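Local structure of USG-1 protein homolog (Pseudomonas aeruginosa, 2HJS) at residues N8-G13 and F64-V69; R29-H34 and L329-I334; R87-G92 and P125-S130; A107-V112 and V222-G227. The protein probably acts as a dimeric, NAD(P)-dependent oxidoreductase of the aspartate-semialdehyde dehydrogenase family, working on an aldehyde or oxo group. One frame throughout, in Å; residues are numbered along the deposited sequence.

Contact 1: residues N8-G13 and F64-V69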
loop_
_atom_site.group_PDB
_atom_site.type_symbol
_atom_site.label_atom_id
_atom_site.label_comp_id
_atom_site.label_asym_id
_atom_site.label_seq_id
_atom_site.Cartn_x
_atom_site.Cartn_y
_atom_site.Cartn_z
ATOM N N ASN A 8 12.857 -36.522 -17.473
ATOM C CA ASN A 8 11.509 -36.247 -17.907
ATOM C C ASN A 8 10.793 -35.451 -16.899
ATOM O O ASN A 8 10.916 -35.676 -15.679
ATOM C CB ASN A 8 10.743 -37.530 -18.172
ATOM C CG ASN A 8 11.314 -38.306 -19.335
ATOM O OD1 ASN A 8 11.826 -37.739 -20.285
ATOM N ND2 ASN A 8 11.233 -39.603 -19.253
ATOM N N VAL A 9 10.045 -34.482 -17.416
ATOM C CA VAL A 9 9.500 -33.470 -16.594
ATOM C C VAL A 9 8.003 -33.476 -16.841
ATOM O O VAL A 9 7.549 -33.656 -17.981
ATOM C CB VAL A 9 10.154 -32.116 -16.942
ATOM C CG1 VAL A 9 9.483 -30.992 -16.220
ATOM C CG2 VAL A 9 11.653 -32.163 -16.616
ATOM N N ALA A 10 7.250 -33.343 -15.760
ATOM C CA ALA A 10 5.828 -33.042 -15.816
ATOM C C ALA A 10 5.616 -31.623 -15.294
ATOM O O ALA A 10 6.287 -31.218 -14.356
ATOM C CB ALA A 10 5.053 -34.019 -14.956
ATOM N N VAL A 11 4.696 -30.877 -15.902
ATOM C CA VAL A 11 4.206 -29.622 -15.316
ATOM C C VAL A 11 2.710 -29.759 -15.056
ATOM O O VAL A 11 1.904 -29.798 -15.988
ATOM C CB VAL A 11 4.502 -28.367 -16.183
ATOM C CG1 VAL A 11 3.900 -27.087 -15.551
ATOM C CG2 VAL A 11 6.016 -28.208 -16.406
ATOM N N VAL A 12 2.375 -29.837 -13.771
ATOM C CA VAL A 12 1.005 -29.957 -13.283
ATOM C C VAL A 12 0.453 -28.560 -13.101
ATOM O O VAL A 12 1.089 -27.713 -12.472
ATOM C CB VAL A 12 0.988 -30.787 -11.981
ATOM C CG1 VAL A 12 -0.411 -30.894 -11.421
ATOM C CG2 VAL A 12 1.532 -32.210 -12.273
ATOM N N GLY A 13 -0.695 -28.300 -13.718
ATOM C CA GLY A 13 -1.319 -26.971 -13.718
ATOM C C GLY A 13 -0.793 -26.097 -14.842
ATOM O O GLY A 13 -0.705 -24.881 -14.723
ATOM N N PHE A 64 -2.476 -39.628 -15.005
ATOM C CA PHE A 64 -1.038 -39.628 -15.327
ATOM C C PHE A 64 -0.189 -40.585 -14.501
ATOM O O PHE A 64 -0.370 -40.672 -13.281
ATOM C CB PHE A 64 -0.463 -38.202 -15.221
ATOM C CG PHE A 64 0.952 -38.069 -15.745
ATOM C CD1 PHE A 64 1.212 -38.105 -17.119
ATOM C CD2 PHE A 64 2.027 -37.890 -14.863
ATOM C CE1 PHE A 64 2.515 -37.965 -17.610
ATOM C CE2 PHE A 64 3.333 -37.748 -15.348
ATOM C CZ PHE A 64 3.573 -37.798 -16.728
ATOM N N ASP A 65 0.749 -41.264 -15.176
ATOM C CA ASP A 65 1.731 -42.154 -14.540
ATOM C C ASP A 65 3.013 -41.406 -14.207
ATOM O O ASP A 65 3.864 -41.199 -15.093
ATOM C CB ASP A 65 2.049 -43.356 -15.466
ATOM C CG ASP A 65 2.997 -44.393 -14.819
ATOM O OD1 ASP A 65 3.282 -44.342 -13.600
ATOM O OD2 ASP A 65 3.476 -45.285 -15.559
ATOM N N PHE A 66 3.146 -41.004 -12.931
ATOM C CA PHE A 66 4.295 -40.215 -12.461
ATOM C C PHE A 66 5.612 -41.008 -12.415
ATOM O O PHE A 66 6.696 -40.426 -12.316
ATOM C CB PHE A 66 4.010 -39.565 -11.092
ATOM C CG PHE A 66 3.168 -38.307 -11.164
ATOM C CD1 PHE A 66 3.753 -37.073 -11.472
ATOM C CD2 PHE A 66 1.797 -38.348 -10.899
ATOM C CE1 PHE A 66 2.986 -35.884 -11.526
ATOM C CE2 PHE A 66 1.009 -37.170 -10.948
ATOM C CZ PHE A 66 1.610 -35.931 -11.263
ATOM N N SER A 67 5.540 -42.335 -12.501
ATOM C CA SER A 67 6.775 -43.101 -12.653
ATOM C C SER A 67 7.479 -42.771 -13.992
ATOM O O SER A 67 8.697 -43.015 -14.152
ATOM C CB SER A 67 6.544 -44.614 -12.468
ATOM O OG SER A 67 5.702 -45.118 -13.486
ATOM N N SER A 68 6.744 -42.176 -14.936
ATOM C CA SER A 68 7.316 -41.885 -16.259
ATOM C C SER A 68 8.214 -40.649 -16.260
ATOM O O SER A 68 8.965 -40.414 -17.221
ATOM C CB SER A 68 6.209 -41.688 -17.285
ATOM O OG SER A 68 5.499 -40.495 -16.993
ATOM N N VAL A 69 8.099 -39.838 -15.191
ATOM C CA VAL A 69 8.909 -38.649 -15.116
ATOM C C VAL A 69 9.877 -38.724 -13.925
ATOM O O VAL A 69 9.659 -39.469 -12.921
ATOM C CB VAL A 69 8.024 -37.333 -15.133
ATOM C CG1 VAL A 69 7.412 -37.153 -16.500
ATOM C CG2 VAL A 69 6.895 -37.375 -14.094
#
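With Asn8 CG anti to its carbonyl carbon (chi1 -66°), the amide it carries faces Ser68; Val69 CG1, anti to its own carbonyl carbon (chi1 -70°), lies against Asn8 CB and the Val9 backbone. The contact lies within the Rossmann-type domain that probably binds NAD. Strand 9-12 is an inner strand of its sheet and runs into Gly13, while 64-69 is a loop with a 3-10 turn at 66-68, leading to the neighbouring strand 71-74. Val69 CB comes 3.4 Å from Asn8 O. Val69 CG1 rests 3.7 Å from Val9 C, and Val69 CG2 lies 3.9 Å from Ala10 CB. The Asn8 amide is held at both ends. ND2 of Asn8 donates to Ser68 O at 3.2 Å, arriving nearly in line with that carbonyl, and OD1 takes the backbone N-H of Arg35. Further along the strand the partners are aromatic. Phe64 brings CE2 to 4.1 Å from Ala10 CB. Val12 offers CG2 to the edge of the Phe66 ring, 3.9 Å from CZ, and the two side chains cross at about a right angle. Phe64 CD2 lies over the centre of one face of that same Phe66 ring. The turn itself is pinned from within: Asp65 O receives both the backbone N of Ser68 and its hydroxyl, with Ser68 OG only 2.6 Å from Asp65 O.

Contact 2: residues R29-H34 and L329-I334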
loop_
_atom_site.group_PDB
_atom_site.type_symbol
_atom_site.label_atom_id
_atom_site.label_comp_id
_atom_site.label_asym_id
_atom_site.label_seq_id
_atom_site.Cartn_x
_atom_site.Cartn_y
_atom_site.Cartn_z
ATOM N N ARG A 29 15.107 -21.079 -21.081
ATOM C CA ARG A 29 16.328 -21.341 -20.341
ATOM C C ARG A 29 16.982 -22.645 -20.771
ATOM O O ARG A 29 17.972 -23.080 -20.153
ATOM C CB ARG A 29 16.054 -21.356 -18.820
ATOM C CG ARG A 29 15.535 -20.041 -18.265
ATOM C CD ARG A 29 15.311 -20.097 -16.770
ATOM N NE ARG A 29 16.557 -20.327 -16.055
ATOM C CZ ARG A 29 17.430 -19.374 -15.722
ATOM N NH1 ARG A 29 17.192 -18.092 -15.981
ATOM N NH2 ARG A 29 18.541 -19.707 -15.094
ATOM N N ASP A 30 16.447 -23.265 -21.833
ATOM C CA ASP A 30 16.941 -24.540 -22.297
ATOM C C ASP A 30 17.099 -25.581 -21.222
ATOM O O ASP A 30 18.141 -26.237 -21.142
ATOM C CB ASP A 30 18.280 -24.387 -23.006
ATOM C CG ASP A 30 18.112 -24.070 -24.429
ATOM O OD1 ASP A 30 17.871 -25.019 -25.201
ATOM O OD2 ASP A 30 18.194 -22.863 -24.772
ATOM N N PHE A 31 16.064 -25.751 -20.422
ATOM C CA PHE A 31 16.055 -26.784 -19.416
ATOM C C PHE A 31 16.318 -28.113 -20.083
ATOM O O PHE A 31 15.708 -28.431 -21.120
ATOM C CB PHE A 31 14.717 -26.794 -18.701
ATOM C CG PHE A 31 14.757 -27.430 -17.335
ATOM C CD1 PHE A 31 15.031 -26.662 -16.206
ATOM C CD2 PHE A 31 14.479 -28.790 -17.172
ATOM C CE1 PHE A 31 15.046 -27.251 -14.932
ATOM C CE2 PHE A 31 14.472 -29.363 -15.915
ATOM C CZ PHE A 31 14.760 -28.594 -14.793
ATOM N N PRO A 32 17.263 -28.890 -19.533
ATOM C CA PRO A 32 17.723 -30.104 -20.241
ATOM C C PRO A 32 16.816 -31.338 -20.103
ATOM O O PRO A 32 17.282 -32.442 -19.775
ATOM C CB PRO A 32 19.121 -30.343 -19.662
ATOM C CG PRO A 32 19.086 -29.690 -18.305
ATOM C CD PRO A 32 17.994 -28.655 -18.277
ATOM N N LEU A 33 15.539 -31.172 -20.415
ATOM C CA LEU A 33 14.601 -32.285 -20.308
ATOM C C LEU A 33 14.573 -33.125 -21.585
ATOM O O LEU A 33 14.934 -32.650 -22.656
ATOM C CB LEU A 33 13.201 -31.761 -19.969
ATOM C CG LEU A 33 12.590 -30.712 -20.905
ATOM C CD1 LEU A 33 11.874 -31.380 -22.042
ATOM C CD2 LEU A 33 11.617 -29.866 -20.130
ATOM N N HIS A 34 14.131 -34.371 -21.453
ATOM C CA HIS A 34 13.982 -35.272 -22.569
ATOM C C HIS A 34 12.537 -35.174 -23.031
ATOM O O HIS A 34 12.281 -34.613 -24.088
ATOM C CB HIS A 34 14.348 -36.691 -22.139
ATOM C CG HIS A 34 14.310 -37.682 -23.248
ATOM N ND1 HIS A 34 13.652 -38.892 -23.141
ATOM C CD2 HIS A 34 14.866 -37.664 -24.486
ATOM C CE1 HIS A 34 13.788 -39.565 -24.267
ATOM N NE2 HIS A 34 14.511 -38.839 -25.099
ATOM N N LEU A 329 15.299 -23.639 -8.838
ATOM C CA LEU A 329 15.372 -24.777 -7.914
ATOM C C LEU A 329 15.517 -26.094 -8.647
ATOM O O LEU A 329 16.347 -26.920 -8.276
ATOM C CB LEU A 329 14.143 -24.805 -6.982
ATOM C CG LEU A 329 14.067 -25.892 -5.893
ATOM C CD1 LEU A 329 15.337 -25.900 -5.036
ATOM C CD2 LEU A 329 12.822 -25.657 -5.008
ATOM N N GLY A 330 14.729 -26.288 -9.703
ATOM C CA GLY A 330 14.865 -27.436 -10.573
ATOM C C GLY A 330 16.239 -27.528 -11.223
ATOM O O GLY A 330 16.798 -28.615 -11.344
ATOM N N GLU A 331 16.774 -26.383 -11.654
ATOM C CA GLU A 331 18.121 -26.329 -12.238
ATOM C C GLU A 331 19.185 -26.741 -11.211
ATOM O O GLU A 331 20.141 -27.449 -11.553
ATOM C CB GLU A 331 18.404 -24.943 -12.830
ATOM C CG GLU A 331 17.611 -24.669 -14.105
ATOM C CD GLU A 331 17.759 -23.254 -14.641
ATOM O OE1 GLU A 331 18.423 -22.396 -14.001
ATOM O OE2 GLU A 331 17.176 -22.978 -15.704
ATOM N N LEU A 332 18.985 -26.342 -9.948
ATOM C CA LEU A 332 19.884 -26.738 -8.862
ATOM C C LEU A 332 19.849 -28.247 -8.605
ATOM O O LEU A 332 20.900 -28.871 -8.415
ATOM C CB LEU A 332 19.578 -25.965 -7.565
ATOM C CG LEU A 332 20.408 -26.286 -6.306
ATOM C CD1 LEU A 332 21.883 -26.050 -6.545
ATOM C CD2 LEU A 332 19.954 -25.455 -5.092
ATOM N N LEU A 333 18.641 -28.812 -8.577
ATOM C CA LEU A 333 18.441 -30.245 -8.366
ATOM C C LEU A 333 19.087 -31.078 -9.474
ATOM O O LEU A 333 19.619 -32.150 -9.218
ATOM C CB LEU A 333 16.955 -30.590 -8.273
ATOM C CG LEU A 333 16.096 -30.123 -7.107
ATOM C CD1 LEU A 333 14.700 -30.675 -7.280
ATOM C CD2 LEU A 333 16.689 -30.568 -5.788
ATOM N N ILE A 334 19.018 -30.593 -10.711
ATOM C CA ILE A 334 19.717 -31.239 -11.830
ATOM C C ILE A 334 21.235 -31.159 -11.679
ATOM O O ILE A 334 21.932 -32.150 -11.908
ATOM C CB ILE A 334 19.373 -30.574 -13.158
ATOM C CG1 ILE A 334 17.954 -30.891 -13.559
ATOM C CG2 ILE A 334 20.334 -31.023 -14.270
ATOM C CD1 ILE A 334 17.566 -30.091 -14.766
HETATM O O HOH W 1 17.874 -24.503 -17.768
#
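Arg29 takes hold of Glu331 side-on, using two nitrogens for two oxygens. Arg29 NE donates to Glu331 OE2 at 2.7 Å in an almost straight bond (168°), and NH2 of Arg29 reaches Glu331 OE1 at 2.9 Å on its syn lone pair. Both acceptors lie close to the guanidinium plane, although the carboxylate is turned 32° from it. Glu331 OE2 has a second donor, a water 2.7 Å away, and this water also donates to Arg29 O at 2.8 Å, so the loop backbone and the salt bridge are tied together. The paired charges should favour the ionised carboxylate. Beside them the contact turns apolar. Phe31 lays CE1 3.7 Å from Glu331 CG and meets the Gly330 backbone with its ring edge, where the helix carries no side chain. Pro32 and Ile334 approach tip to tip, CD to CD1, at 3.8 Å. The Phe31 ring also packs on Val9 and Leu71, toward the sheet. Asp30, with positive phi, closes helix 17-28 in a Schellman motif, and the chain after it meets helix 317-336. A late helix returning to pack on the N-terminal Rossmann-type domain is characteristic of this dehydrogenase fold.

Contact 3: residues R87-G92 and P125-S130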
loop_
_atom_site.group_PDB
_atom_site.type_symbol
_atom_site.label_atom_id
_atom_site.label_comp_id
_atom_site.label_asym_id
_atom_site.label_seq_id
_atom_site.Cartn_x
_atom_site.Cartn_y
_atom_site.Cartn_z
ATOM N N ARG A 87 2.039 -38.946 -3.596
ATOM C CA ARG A 87 1.922 -40.101 -4.512
ATOM C C ARG A 87 2.948 -40.031 -5.646
ATOM O O ARG A 87 3.606 -41.019 -5.944
ATOM C CB ARG A 87 0.501 -40.235 -5.067
ATOM C CG ARG A 87 -0.479 -40.894 -4.084
ATOM C CD ARG A 87 -1.971 -40.718 -4.449
ATOM N NE ARG A 87 -2.204 -40.719 -5.895
ATOM C CZ ARG A 87 -2.367 -41.809 -6.657
ATOM N NH1 ARG A 87 -2.571 -41.645 -7.966
ATOM N NH2 ARG A 87 -2.331 -43.053 -6.141
ATOM N N ALA A 88 3.118 -38.850 -6.238
ATOM C CA ALA A 88 4.139 -38.650 -7.268
ATOM C C ALA A 88 5.557 -38.923 -6.768
ATOM O O ALA A 88 6.369 -39.497 -7.511
ATOM C CB ALA A 88 4.059 -37.245 -7.868
ATOM N N ARG A 89 5.865 -38.490 -5.536
ATOM C CA ARG A 89 7.208 -38.699 -4.994
ATOM C C ARG A 89 7.461 -40.191 -4.723
ATOM O O ARG A 89 8.571 -40.705 -4.979
ATOM C CB ARG A 89 7.509 -37.836 -3.755
ATOM C CG ARG A 89 8.506 -38.503 -2.866
ATOM C CD ARG A 89 9.466 -37.629 -2.137
ATOM N NE ARG A 89 9.032 -37.449 -0.774
ATOM C CZ ARG A 89 9.778 -36.982 0.227
ATOM N NH1 ARG A 89 11.063 -36.685 0.069
ATOM N NH2 ARG A 89 9.232 -36.843 1.414
ATOM N N ALA A 90 6.426 -40.895 -4.252
ATOM C CA ALA A 90 6.542 -42.317 -3.977
ATOM C C ALA A 90 6.918 -43.042 -5.274
ATOM O O ALA A 90 7.600 -44.088 -5.240
ATOM C CB ALA A 90 5.228 -42.859 -3.436
ATOM N N ALA A 91 6.478 -42.461 -6.413
ATOM C CA ALA A 91 6.642 -43.062 -7.743
ATOM C C ALA A 91 8.066 -42.800 -8.298
ATOM O O ALA A 91 8.509 -43.376 -9.431
ATOM C CB ALA A 91 5.529 -42.588 -8.698
ATOM N N GLY A 92 8.786 -41.944 -7.527
ATOM C CA GLY A 92 10.248 -41.780 -7.810
ATOM C C GLY A 92 10.505 -40.402 -8.365
ATOM O O GLY A 92 11.655 -39.992 -8.598
ATOM N N PRO A 125 14.224 -39.299 -4.072
ATOM C CA PRO A 125 13.358 -38.212 -4.609
ATOM C C PRO A 125 12.982 -37.076 -3.639
ATOM O O PRO A 125 12.613 -37.322 -2.492
ATOM C CB PRO A 125 12.101 -38.948 -5.085
ATOM C CG PRO A 125 12.179 -40.338 -4.460
ATOM C CD PRO A 125 13.607 -40.646 -4.211
ATOM N N PHE A 126 13.085 -35.832 -4.109
ATOM C CA PHE A 126 12.821 -34.673 -3.279
ATOM C C PHE A 126 11.332 -34.323 -3.277
ATOM O O PHE A 126 10.581 -34.683 -4.191
ATOM C CB PHE A 126 13.677 -33.478 -3.725
ATOM C CG PHE A 126 15.173 -33.741 -3.694
ATOM C CD1 PHE A 126 15.917 -33.484 -2.549
ATOM C CD2 PHE A 126 15.835 -34.255 -4.817
ATOM C CE1 PHE A 126 17.288 -33.715 -2.519
ATOM C CE2 PHE A 126 17.222 -34.504 -4.794
ATOM C CZ PHE A 126 17.946 -34.229 -3.645
ATOM N N LEU A 127 10.897 -33.665 -2.214
ATOM C CA LEU A 127 9.577 -33.064 -2.185
ATOM C C LEU A 127 9.685 -31.716 -1.483
ATOM O O LEU A 127 9.796 -31.634 -0.253
ATOM C CB LEU A 127 8.558 -34.006 -1.531
ATOM C CG LEU A 127 7.170 -33.438 -1.203
ATOM C CD1 LEU A 127 6.473 -32.856 -2.441
ATOM C CD2 LEU A 127 6.295 -34.496 -0.535
ATOM N N LEU A 128 9.686 -30.653 -2.286
ATOM C CA LEU A 128 10.017 -29.327 -1.798
ATOM C C LEU A 128 8.932 -28.384 -2.200
ATOM O O LEU A 128 8.240 -28.626 -3.189
ATOM C CB LEU A 128 11.321 -28.838 -2.431
ATOM C CG LEU A 128 12.479 -29.837 -2.357
ATOM C CD1 LEU A 128 13.519 -29.509 -3.400
ATOM C CD2 LEU A 128 13.056 -29.870 -0.948
ATOM N N SER A 129 8.801 -27.294 -1.442
ATOM C CA SER A 129 7.906 -26.211 -1.817
ATOM C C SER A 129 8.710 -25.053 -2.392
ATOM O O SER A 129 9.792 -24.711 -1.905
ATOM C CB SER A 129 7.075 -25.721 -0.613
ATOM O OG SER A 129 6.190 -26.735 -0.160
ATOM N N SER A 130 8.182 -24.439 -3.427
ATOM C CA SER A 130 8.710 -23.149 -3.832
ATOM C C SER A 130 7.746 -22.081 -3.268
ATOM O O SER A 130 6.543 -22.176 -3.489
ATOM C CB SER A 130 8.848 -23.112 -5.354
ATOM O OG SER A 130 9.660 -22.045 -5.774
#
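Arg89 reaches across from the last turn of helix 78-90 and donates through NH1 to Pro125 O, 3.1 Å away. The bond is nearly straight (170°) and lies in both the guanidinium and the carbonyl planes. Leu127 CB covers one face of the Arg89 guanidinium, offset toward its rim and 3.6 Å from Arg89 NE, so the group is hydrogen-bonded at an edge and packed on one face. The arginine chain is bent at chi2 and chi3, and Arg89 CD passes 3.2 Å from Pro125 O. Pro125, which follows a cis peptide bond, fits its ring against the helix end: its CG lies 3.7 Å from Arg89 O, and its CB is 3.7 Å from Gly92 O. That helix end is a Schellman motif in which Gly92, with positive phi, returns its N to Arg89 O at 2.8 Å. The next shell fixes the strand side. Phe126 N bonds to Ser94 OG, Leu127 N to Gln122 OE1, and the backbones of Phe126 and Leu128 pair with Val95. Strands 94-97 and 127-129 are parallel neighbours, with helix 78-90 packed against them: the alpha/beta layering of a Rossmann-type domain, at the outermost strand of the sheet within this chain.

Contact 4: residues A107-V112 and V222-G227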
loop_
_atom_site.group_PDB
_atom_site.type_symbol
_atom_site.label_atom_id
_atom_site.label_comp_id
_atom_site.label_asym_id
_atom_site.label_seq_id
_atom_site.Cartn_x
_atom_site.Cartn_y
_atom_site.Cartn_z
ATOM N N ALA A 107 6.867 -30.839 2.808
ATOM C CA ALA A 107 7.570 -30.192 1.701
ATOM C C ALA A 107 8.064 -28.813 2.146
ATOM O O ALA A 107 7.363 -27.816 2.012
ATOM C CB ALA A 107 6.688 -30.098 0.449
ATOM N N PRO A 108 9.285 -28.767 2.699
ATOM C CA PRO A 108 9.870 -27.522 3.185
ATOM C C PRO A 108 10.113 -26.524 2.041
ATOM O O PRO A 108 10.447 -26.936 0.915
ATOM C CB PRO A 108 11.196 -27.974 3.826
ATOM C CG PRO A 108 11.466 -29.339 3.280
ATOM C CD PRO A 108 10.171 -29.943 2.891
ATOM N N PRO A 109 9.879 -25.224 2.307
ATOM C CA PRO A 109 10.216 -24.211 1.308
ATOM C C PRO A 109 11.727 -24.055 1.101
ATOM O O PRO A 109 12.473 -23.942 2.080
ATOM C CB PRO A 109 9.596 -22.932 1.863
ATOM C CG PRO A 109 9.431 -23.173 3.350
ATOM C CD PRO A 109 9.259 -24.647 3.524
ATOM N N VAL A 110 12.165 -24.090 -0.163
ATOM C CA VAL A 110 13.575 -23.904 -0.520
ATOM C C VAL A 110 13.698 -22.895 -1.659
ATOM O O VAL A 110 12.936 -22.936 -2.660
ATOM C CB VAL A 110 14.300 -25.224 -0.955
ATOM C CG1 VAL A 110 15.800 -24.978 -1.180
ATOM C CG2 VAL A 110 14.096 -26.365 0.037
HETATM N N MSE A 111 14.665 -21.996 -1.497
HETATM C CA MSE A 111 15.090 -21.078 -2.548
HETATM C C MSE A 111 16.590 -21.119 -2.750
HETATM O O MSE A 111 17.356 -21.006 -1.802
HETATM C CB MSE A 111 14.720 -19.653 -2.193
HETATM C CG MSE A 111 13.271 -19.380 -2.318
HETATM SE SE MSE A 111 12.930 -17.551 -1.731
HETATM C CE MSE A 111 13.701 -16.606 -3.284
ATOM N N VAL A 112 17.003 -21.222 -4.005
ATOM C CA VAL A 112 18.428 -21.155 -4.367
ATOM C C VAL A 112 19.149 -19.902 -3.798
ATOM O O VAL A 112 20.215 -20.018 -3.246
ATOM C CB VAL A 112 18.610 -21.250 -5.908
ATOM C CG1 VAL A 112 20.082 -21.196 -6.293
ATOM C CG2 VAL A 112 17.977 -22.546 -6.435
ATOM N N VAL A 222 8.634 -17.104 5.356
ATOM C CA VAL A 222 9.758 -16.247 5.725
ATOM C C VAL A 222 10.496 -16.822 6.940
ATOM O O VAL A 222 11.731 -16.831 6.986
ATOM C CB VAL A 222 9.310 -14.792 5.914
ATOM C CG1 VAL A 222 10.441 -13.905 6.434
ATOM C CG2 VAL A 222 8.820 -14.255 4.589
ATOM N N GLN A 223 9.753 -17.351 7.905
ATOM C CA GLN A 223 10.387 -17.932 9.087
ATOM C C GLN A 223 11.071 -19.273 8.794
ATOM O O GLN A 223 12.062 -19.605 9.438
ATOM C CB GLN A 223 9.422 -17.986 10.286
ATOM C CG GLN A 223 8.890 -19.352 10.775
ATOM C CD GLN A 223 8.037 -19.188 12.056
ATOM O OE1 GLN A 223 8.049 -18.134 12.692
ATOM N NE2 GLN A 223 7.299 -20.224 12.420
ATOM N N ALA A 224 10.558 -20.026 7.822
ATOM C CA ALA A 224 11.243 -21.259 7.392
ATOM C C ALA A 224 12.487 -20.931 6.586
ATOM O O ALA A 224 13.505 -21.558 6.775
ATOM C CB ALA A 224 10.334 -22.200 6.630
ATOM N N LEU A 225 12.409 -19.922 5.728
ATOM C CA LEU A 225 13.504 -19.570 4.815
ATOM C C LEU A 225 14.632 -18.770 5.460
ATOM O O LEU A 225 15.800 -19.033 5.187
ATOM C CB LEU A 225 12.966 -18.774 3.615
ATOM C CG LEU A 225 12.119 -19.520 2.578
ATOM C CD1 LEU A 225 11.181 -18.560 1.839
ATOM C CD2 LEU A 225 13.006 -20.285 1.600
ATOM N N LEU A 226 14.285 -17.763 6.263
ATOM C CA LEU A 226 15.280 -16.871 6.842
ATOM C C LEU A 226 15.582 -17.288 8.258
ATOM O O LEU A 226 16.686 -17.078 8.745
ATOM C CB LEU A 226 14.823 -15.405 6.822
ATOM C CG LEU A 226 14.662 -14.749 5.446
ATOM C CD1 LEU A 226 14.207 -13.328 5.608
ATOM C CD2 LEU A 226 15.940 -14.806 4.625
ATOM N N GLY A 227 14.596 -17.879 8.920
ATOM C CA GLY A 227 14.801 -18.457 10.224
ATOM C C GLY A 227 15.072 -17.409 11.272
ATOM O O GLY A 227 14.303 -16.458 11.447
#
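Pro109, Met111 and Leu225 meet where the flat groups are peptide planes; the Pro109 ring is puckered. Leu225 CD2 lies over one face of the Val110-Met111 peptide, 3.9 Å from Met111 N, and also touches Pro109 O at 3.7 Å. Ala224 CB approaches the Pro109 ring at its CG corner, 3.5 Å away, and not over the ring centre. Leu225 CG lies anti to its carbonyl carbon (chi1 -71°), and the branch beyond it reaches the loop. The other methyl, CD1 of Leu225, comes 4.1 Å from SE of Met111, a selenomethionine here, whose CG is 4.0 Å from Leu225 CD2; the two side chains cross at about a right angle. Around them, Val114 and Pro131 also pack on Leu225, as does Cys139 of helix 133-145. Asn115 takes two of the loop's polar atoms, its OD1 accepting from Met111 N and its ND2 donating to Pro109 O. The contact joins the loop before helix 112-115, from the NAD-binding part, to the end of helix 213-225 in the dimerisation part. With Pro109 O and Met111 N hydrogen-bonded to Asn115, the segments can meet through methyl groups, the proline ring and the selenomethionine side chain, held by close apolar fit.

Contacts 1 and 4 are buried, whereas contacts 2 and 3 are partly open, and the chemistry follows: contact 4 is apolar, contact 1 mostly so with one hydrogen bond from a side-chain amide at its outer end, and contacts 2 and 3 each rely on an arginine. In contact 2 the arginine meets a carboxylate; in contact 3 it meets a backbone carbonyl. Contacts 1 and 3 reach the same sheet, and Phe66 of contact 1 packs on helix 78-90 of contact 3. Helix 317-336 links contact 2 to contact 3 by Leu333 on Phe126, and to contact 4 by Leu329 and Leu332 on Val112. Ser129, probably hydrogen-bonded to Ala107 O and Pro108 O, joins contacts 3 and 4.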